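Local coordinates for protein estrogen receptor (Crassostrea gigas, PDB 4N1Y) that probably regulates transcription as a nuclear receptor of the steroid-receptor family that has become constitutively active, at residues B[17-22]-B[50-55]; B[83-88]-B[142-147]; B[36-41]-B[112-117]. All coordinates share one frame; numbering follows the deposited sequence.

Contacts 1 and 2 are neighbours, contact 2 buried and contact 1 only partly so, their centres 12 Å apart. They touch directly: Leu19 CD2 lies 3.4 Å from Asn85 ND2, and Trp55 CZ2 packs 3.7 Å from Gln144 CG, so the loop 17-22 and helices 34-56, 67-89 and 137-149 meet in one place. Contact 3 stands apart, about 23 Å from contact 1 and 22 Å from contact 2 between centres, and touches neither. Helix 34-56 bridges the distance: its first turns make contact 3 and its last turns contact 1. Contact 2 lies nearest the centre of the chain and contact 3 farthest from it.

Contact 1 (B[17-22]-B[50-55]); sequences AALPVL and VHLINW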
# COMPACT_ATOMS: atom_id res chain seq x y z
N ALA B 17 -4.57 23.46 -11.45
CA ALA B 17 -3.30 23.29 -10.76
C ALA B 17 -2.61 22.05 -11.29
O ALA B 17 -1.65 21.56 -10.69
CB ALA B 17 -3.51 23.20 -9.27
N ALA B 18 -3.13 21.54 -12.41
CA ALA B 18 -2.56 20.36 -13.04
C ALA B 18 -1.09 20.58 -13.35
O ALA B 18 -0.69 21.59 -13.93
CB ALA B 18 -3.33 20.00 -14.30
N LEU B 19 -0.30 19.59 -12.96
CA LEU B 19 1.13 19.57 -13.17
C LEU B 19 1.46 19.71 -14.66
O LEU B 19 0.83 19.05 -15.49
CB LEU B 19 1.70 18.26 -12.62
CG LEU B 19 1.97 18.15 -11.12
CD1 LEU B 19 0.68 18.17 -10.32
CD2 LEU B 19 2.74 16.87 -10.82
N PRO B 20 2.42 20.58 -15.02
CA PRO B 20 2.70 20.54 -16.46
C PRO B 20 3.56 19.32 -16.72
O PRO B 20 4.08 18.76 -15.75
CB PRO B 20 3.47 21.83 -16.70
CG PRO B 20 4.23 22.02 -15.40
CD PRO B 20 3.33 21.48 -14.30
N VAL B 21 3.74 18.90 -17.96
CA VAL B 21 4.66 17.80 -18.22
C VAL B 21 6.05 18.33 -18.49
O VAL B 21 6.24 19.23 -19.31
CB VAL B 21 4.19 16.90 -19.34
CG1 VAL B 21 4.23 15.45 -18.86
CG2 VAL B 21 2.79 17.28 -19.77
N LEU B 22 7.02 17.74 -17.82
CA LEU B 22 8.40 18.20 -17.89
C LEU B 22 9.24 17.36 -18.85
O LEU B 22 9.10 16.15 -18.92
CB LEU B 22 9.03 18.19 -16.50
CG LEU B 22 8.36 19.10 -15.47
CD1 LEU B 22 8.87 18.76 -14.10
CD2 LEU B 22 8.59 20.58 -15.78
N VAL B 50 9.43 19.86 -7.04
CA VAL B 50 9.09 21.26 -6.80
C VAL B 50 7.66 21.57 -7.25
O VAL B 50 6.93 22.30 -6.59
CB VAL B 50 10.04 22.21 -7.52
CG1 VAL B 50 9.58 23.64 -7.35
CG2 VAL B 50 11.45 22.06 -6.98
N HIS B 51 7.28 21.01 -8.39
CA HIS B 51 5.94 21.17 -8.93
C HIS B 51 4.86 20.58 -8.03
O HIS B 51 3.82 21.20 -7.84
CB HIS B 51 5.88 20.55 -10.31
CG HIS B 51 6.56 21.36 -11.37
ND1 HIS B 51 6.08 22.57 -11.81
CD2 HIS B 51 7.69 21.13 -12.08
CE1 HIS B 51 6.88 23.06 -12.74
NE2 HIS B 51 7.87 22.20 -12.92
N LEU B 52 5.11 19.39 -7.49
CA LEU B 52 4.17 18.72 -6.58
C LEU B 52 3.84 19.58 -5.37
O LEU B 52 2.68 19.81 -5.03
CB LEU B 52 4.74 17.41 -6.07
CG LEU B 52 4.79 16.20 -6.99
CD1 LEU B 52 5.41 15.06 -6.22
CD2 LEU B 52 3.41 15.84 -7.48
N ILE B 53 4.91 20.03 -4.72
CA ILE B 53 4.84 20.92 -3.58
C ILE B 53 3.98 22.16 -3.85
O ILE B 53 3.17 22.57 -3.01
CB ILE B 53 6.26 21.34 -3.21
CG1 ILE B 53 7.04 20.09 -2.78
CG2 ILE B 53 6.26 22.48 -2.18
CD1 ILE B 53 8.51 20.33 -2.59
N ASN B 54 4.16 22.76 -5.02
CA ASN B 54 3.38 23.93 -5.40
C ASN B 54 1.94 23.51 -5.65
O ASN B 54 0.98 24.21 -5.32
CB ASN B 54 3.98 24.58 -6.65
CG ASN B 54 5.30 25.29 -6.37
OD1 ASN B 54 5.66 25.51 -5.22
ND2 ASN B 54 6.01 25.66 -7.44
N TRP B 55 1.82 22.32 -6.21
CA TRP B 55 0.54 21.76 -6.54
C TRP B 55 -0.26 21.40 -5.30
O TRP B 55 -1.46 21.65 -5.24
CB TRP B 55 0.76 20.52 -7.41
CG TRP B 55 -0.41 19.66 -7.48
CD1 TRP B 55 -1.49 19.81 -8.28
CD2 TRP B 55 -0.66 18.53 -6.66
NE1 TRP B 55 -2.40 18.81 -8.04
CE2 TRP B 55 -1.91 18.01 -7.04
CE3 TRP B 55 0.06 17.89 -5.64
CZ2 TRP B 55 -2.47 16.88 -6.44
CZ3 TRP B 55 -0.49 16.77 -5.05
CH2 TRP B 55 -1.75 16.27 -5.45
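Leu19 drops its two methyls onto different side chains of helix 34-56. Its CG stands anti to the carbonyl carbon, and chi2 of 68° turns the two methyls so that Leu19 CD1 goes to Trp55, while Leu19 CD2 meets Leu52 CD2 at 3.6 Å, the two leucines crossing obliquely. Leu19 CD1 makes a CH-pi contact over the indole, 3.6 Å from the centroid of the five-membered ring of Trp55, and lies closest to CG and CD1 of Trp55, displaced toward the rim. The indole is held out by a side chain with CG anti to the backbone N (chi1 163°). At its edge, near the ring plane, Ala17 O lies 3.0 Å from Trp55 CD1, and Ala17 CB approaches the same carbon at 4.1 Å. The segment 17-22 is the extended connection that leaves helix 7-15 and runs along the last turns of helix 34-56, within the mainly helical fold of nuclear receptor ligand-binding domains. It reaches the helix again at His51, one turn before Trp55, whose N-H is bonded to His51 O. The imidazole of His51, with CG anti to the carbonyl carbon and chi2 -69°, receives Pro20 CG over one face, 4.2 Å from its centroid. Leu22 comes tip to tip, obliquely, its methyls near CD2 and NE2 of the ring: Leu22 CD1 is 3.3 Å from His51 CD2, and Leu22 CD2 is 3.4 Å from His51 NE2. Beyond the pair of segments, Leu52 packs on Leu81 of helix 67-89, and Leu22 on Arg47 of helix 34-56.

Contact 2 (B[83-88]-B[142-147]); sequences LLNCAF and LLQAMV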
# COMPACT_ATOMS: atom_id res chain seq x y z
N LEU B 83 5.57 8.26 -8.90
CA LEU B 83 5.29 7.00 -9.59
C LEU B 83 3.84 6.95 -10.09
O LEU B 83 3.58 6.47 -11.20
CB LEU B 83 5.56 5.81 -8.67
CG LEU B 83 7.00 5.79 -8.15
CD1 LEU B 83 7.27 4.53 -7.31
CD2 LEU B 83 8.00 5.91 -9.29
N LEU B 84 2.91 7.44 -9.28
CA LEU B 84 1.52 7.46 -9.69
C LEU B 84 1.37 8.26 -10.98
O LEU B 84 0.68 7.84 -11.90
CB LEU B 84 0.62 8.04 -8.60
CG LEU B 84 -0.83 8.13 -9.05
CD1 LEU B 84 -1.46 6.77 -8.90
CD2 LEU B 84 -1.61 9.15 -8.25
N ASN B 85 2.02 9.41 -11.03
CA ASN B 85 1.95 10.26 -12.21
C ASN B 85 2.54 9.58 -13.42
O ASN B 85 1.92 9.52 -14.49
CB ASN B 85 2.69 11.57 -11.97
CG ASN B 85 1.95 12.48 -11.04
OD1 ASN B 85 0.77 12.27 -10.76
ND2 ASN B 85 2.62 13.52 -10.57
N CYS B 86 3.73 9.04 -13.23
CA CYS B 86 4.44 8.36 -14.28
C CYS B 86 3.61 7.24 -14.89
O CYS B 86 3.58 7.08 -16.11
CB CYS B 86 5.75 7.81 -13.75
SG CYS B 86 6.65 6.86 -14.97
N ALA B 87 2.91 6.50 -14.03
CA ALA B 87 2.00 5.46 -14.50
C ALA B 87 0.96 6.04 -15.46
O ALA B 87 0.66 5.44 -16.49
CB ALA B 87 1.31 4.78 -13.32
N PHE B 88 0.40 7.18 -15.10
CA PHE B 88 -0.64 7.78 -15.91
C PHE B 88 -0.04 8.35 -17.18
O PHE B 88 -0.64 8.27 -18.25
CB PHE B 88 -1.42 8.86 -15.14
CG PHE B 88 -2.71 9.29 -15.81
CD1 PHE B 88 -3.84 8.48 -15.75
CD2 PHE B 88 -2.78 10.47 -16.53
CE1 PHE B 88 -5.02 8.87 -16.37
CE2 PHE B 88 -3.95 10.86 -17.16
CZ PHE B 88 -5.08 10.05 -17.08
N LEU B 142 -7.88 13.36 -8.72
CA LEU B 142 -8.43 13.03 -7.42
C LEU B 142 -7.54 12.02 -6.73
O LEU B 142 -7.27 12.11 -5.54
CB LEU B 142 -9.85 12.49 -7.57
CG LEU B 142 -10.83 13.57 -8.03
CD1 LEU B 142 -12.22 12.98 -8.24
CD2 LEU B 142 -10.86 14.77 -7.05
N LEU B 143 -7.02 11.09 -7.51
CA LEU B 143 -6.17 10.05 -6.96
C LEU B 143 -4.90 10.60 -6.33
O LEU B 143 -4.53 10.19 -5.24
CB LEU B 143 -5.80 9.07 -8.07
CG LEU B 143 -6.84 7.99 -8.33
CD1 LEU B 143 -6.47 7.28 -9.58
CD2 LEU B 143 -6.84 7.02 -7.17
N GLN B 144 -4.24 11.53 -7.00
CA GLN B 144 -3.04 12.09 -6.41
C GLN B 144 -3.42 12.85 -5.14
O GLN B 144 -2.75 12.73 -4.12
CB GLN B 144 -2.26 12.93 -7.42
CG GLN B 144 -3.03 13.79 -8.35
CD GLN B 144 -2.13 14.38 -9.43
OE1 GLN B 144 -2.42 15.44 -9.99
NE2 GLN B 144 -1.06 13.67 -9.74
N ALA B 145 -4.49 13.62 -5.19
CA ALA B 145 -4.92 14.36 -4.01
C ALA B 145 -5.16 13.38 -2.87
O ALA B 145 -4.75 13.60 -1.71
CB ALA B 145 -6.15 15.15 -4.30
N MET B 146 -5.78 12.26 -3.22
CA MET B 146 -6.03 11.20 -2.26
C MET B 146 -4.73 10.60 -1.73
O MET B 146 -4.57 10.40 -0.52
CB MET B 146 -6.88 10.12 -2.91
CG MET B 146 -7.35 9.10 -1.94
SD MET B 146 -8.08 9.92 -0.52
CE MET B 146 -9.75 10.06 -1.10
N VAL B 147 -3.77 10.36 -2.62
CA VAL B 147 -2.48 9.78 -2.23
C VAL B 147 -1.83 10.69 -1.19
O VAL B 147 -1.27 10.22 -0.21
CB VAL B 147 -1.53 9.61 -3.44
CG1 VAL B 147 -0.12 9.23 -2.95
CG2 VAL B 147 -2.06 8.53 -4.35
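Helices 67-89 and 137-149 pack antiparallel in the three-layer alpha-helical sandwich of nuclear receptor ligand-binding domains. Their short segments here run at 165° to each other, with axes 10.7 Å apart at closest approach. Leu84 carries the apolar half of the contact. Its first torsion sets CG anti to the backbone N, which carries CG on toward the other helix, and Leu84 CD2 alone does the touching: it lands on the backbone at Gln144, 3.8 Å from Gln144 CA, with Leu143 CB at 4.2 Å and Val147 CG2 at 4.0 Å. One methyl thus sits between Leu143 and Val147, a turn apart on the partner helix. Met130 of helix 117-132 also packs against Leu84, and Leu135 against Leu143. The polar half is a meeting of two carboxamides. Gln144 takes the crowded first torsion, CG between the backbone N and the carbonyl carbon (chi1 39°), and is extended beyond it, so that its amide is carried across to Asn85. The side chains cross at about a right angle, their amide planes turned 65° apart, and Gln144 NE2 stands 2.5 Å from Asn85 OD1. Asn85 OD1 lies nearly on the extension of the Gln144 CD-NE2 bond, between the two N-H directions and on neither, so the pair does not count as a hydrogen bond, and at 2.6 Å resolution the short separation carries little weight. The result is an end-on approach of buried amides whose dipoles would probably still attract, though less than in a true hydrogen bond.

Contact 3 (B[36-41]-B[112-117]); sequences HLLNSL and STVEMT
Apolar packing carries this contact between the first turns of helix 34-56 and the turn that follows helix 108-113. Val114 is its centre: CG1, anti to the carbonyl carbon, points at Leu37 and lies 3.5 Å from Leu37 CB and 3.7 Å from Leu37 CD1, the two side chains crossing at about a right angle. Leu38 comes at the same valine obliquely, with CD2 at 3.8 Å from Val114 CB. That methyl also meets Met116, which, extended through chi2 (-173°), brings SD to 4.0 Å from Leu38 CD2, while its bend at chi3 moves only CE. An alanine at Leu38 would remove the CG and CD2 that touch Val114 and Met116 and would probably loosen the hold of the helix on this turn. The backbone gives the turn its shape: Glu115, with positive phi, ends helix 108-113 in a Schellman motif, and Met116 takes the N-cap position of helix 117-132, so Val114 and Met116 both face the leucines while Glu115 does not. Electrostatics add a further tie, a salt bridge from Glu115 OE1 to Lys34 NZ at the start of helix 34-56. Helix 187-215 closes around the same place, with Leu212 on Leu38 and Phe208 and Phe209 on Met116, while Leu41 touches Phe100 in the loop between strands 97-99 and 104-107.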
# COMPACT_ATOMS: atom_id res chain seq x y z
N HIS B 36 24.34 7.27 -16.04
CA HIS B 36 23.83 8.28 -16.97
C HIS B 36 22.32 8.43 -16.94
O HIS B 36 21.81 9.55 -16.90
CB HIS B 36 24.24 7.97 -18.41
CG HIS B 36 23.88 9.04 -19.38
ND1 HIS B 36 24.19 10.37 -19.17
CD2 HIS B 36 23.24 8.99 -20.57
CE1 HIS B 36 23.75 11.09 -20.18
NE2 HIS B 36 23.17 10.28 -21.05
N LEU B 37 21.62 7.31 -16.91
CA LEU B 37 20.16 7.34 -16.84
C LEU B 37 19.68 7.85 -15.50
O LEU B 37 18.80 8.70 -15.43
CB LEU B 37 19.57 5.95 -17.10
CG LEU B 37 19.65 5.35 -18.50
CD1 LEU B 37 19.06 3.96 -18.52
CD2 LEU B 37 18.91 6.24 -19.49
N LEU B 38 20.26 7.31 -14.43
CA LEU B 38 19.84 7.68 -13.08
C LEU B 38 20.01 9.16 -12.77
O LEU B 38 19.20 9.73 -12.04
CB LEU B 38 20.61 6.86 -12.05
CG LEU B 38 20.13 5.43 -11.87
CD1 LEU B 38 20.92 4.70 -10.78
CD2 LEU B 38 18.66 5.45 -11.57
N ASN B 39 21.02 9.81 -13.35
CA ASN B 39 21.20 11.23 -13.04
C ASN B 39 20.07 12.01 -13.71
O ASN B 39 19.59 12.99 -13.14
CB ASN B 39 22.59 11.77 -13.47
CG ASN B 39 23.72 11.40 -12.47
OD1 ASN B 39 23.48 11.16 -11.30
ND2 ASN B 39 24.96 11.38 -12.96
N SER B 40 19.59 11.53 -14.85
CA SER B 40 18.47 12.19 -15.49
C SER B 40 17.20 11.89 -14.70
O SER B 40 16.43 12.79 -14.40
CB SER B 40 18.32 11.76 -16.95
OG SER B 40 19.42 12.20 -17.72
N LEU B 41 17.01 10.62 -14.34
CA LEU B 41 15.84 10.24 -13.53
C LEU B 41 15.80 10.96 -12.20
O LEU B 41 14.76 11.44 -11.78
CB LEU B 41 15.80 8.73 -13.29
CG LEU B 41 15.53 7.84 -14.51
CD1 LEU B 41 15.61 6.36 -14.12
CD2 LEU B 41 14.16 8.16 -15.12
N SER B 112 16.48 -2.70 -16.29
CA SER B 112 17.54 -3.58 -15.84
C SER B 112 18.85 -2.81 -15.68
O SER B 112 19.59 -3.04 -14.72
CB SER B 112 17.70 -4.74 -16.80
OG SER B 112 17.22 -4.37 -18.08
N THR B 113 19.15 -1.92 -16.61
CA THR B 113 20.40 -1.16 -16.57
C THR B 113 20.55 -0.36 -15.28
O THR B 113 21.62 -0.35 -14.67
CB THR B 113 20.54 -0.18 -17.75
OG1 THR B 113 20.46 -0.89 -18.99
CG2 THR B 113 21.88 0.55 -17.67
N VAL B 114 19.45 0.29 -14.87
CA VAL B 114 19.44 1.14 -13.67
C VAL B 114 19.02 0.37 -12.43
O VAL B 114 18.81 0.96 -11.37
CB VAL B 114 18.49 2.34 -13.82
CG1 VAL B 114 18.97 3.27 -14.91
CG2 VAL B 114 17.06 1.88 -14.10
N GLU B 115 18.85 -0.94 -12.58
CA GLU B 115 18.61 -1.82 -11.45
C GLU B 115 17.38 -1.42 -10.64
O GLU B 115 17.39 -1.51 -9.41
CB GLU B 115 19.86 -1.83 -10.57
CG GLU B 115 21.11 -2.17 -11.38
CD GLU B 115 22.40 -2.06 -10.59
OE1 GLU B 115 22.35 -1.65 -9.41
OE2 GLU B 115 23.48 -2.33 -11.17
N MET B 116 16.33 -0.99 -11.33
CA MET B 116 15.07 -0.63 -10.70
C MET B 116 13.94 -1.45 -11.30
O MET B 116 12.82 -0.96 -11.50
CB MET B 116 14.77 0.85 -10.90
CG MET B 116 15.82 1.74 -10.32
SD MET B 116 15.36 3.47 -10.38
CE MET B 116 14.06 3.48 -9.15
N THR B 117 14.25 -2.70 -11.62
CA THR B 117 13.27 -3.52 -12.29
C THR B 117 12.02 -3.79 -11.47
O THR B 117 10.92 -3.56 -11.95
CB THR B 117 13.90 -4.84 -12.71
OG1 THR B 117 14.88 -4.59 -13.74
CG2 THR B 117 12.86 -5.73 -13.29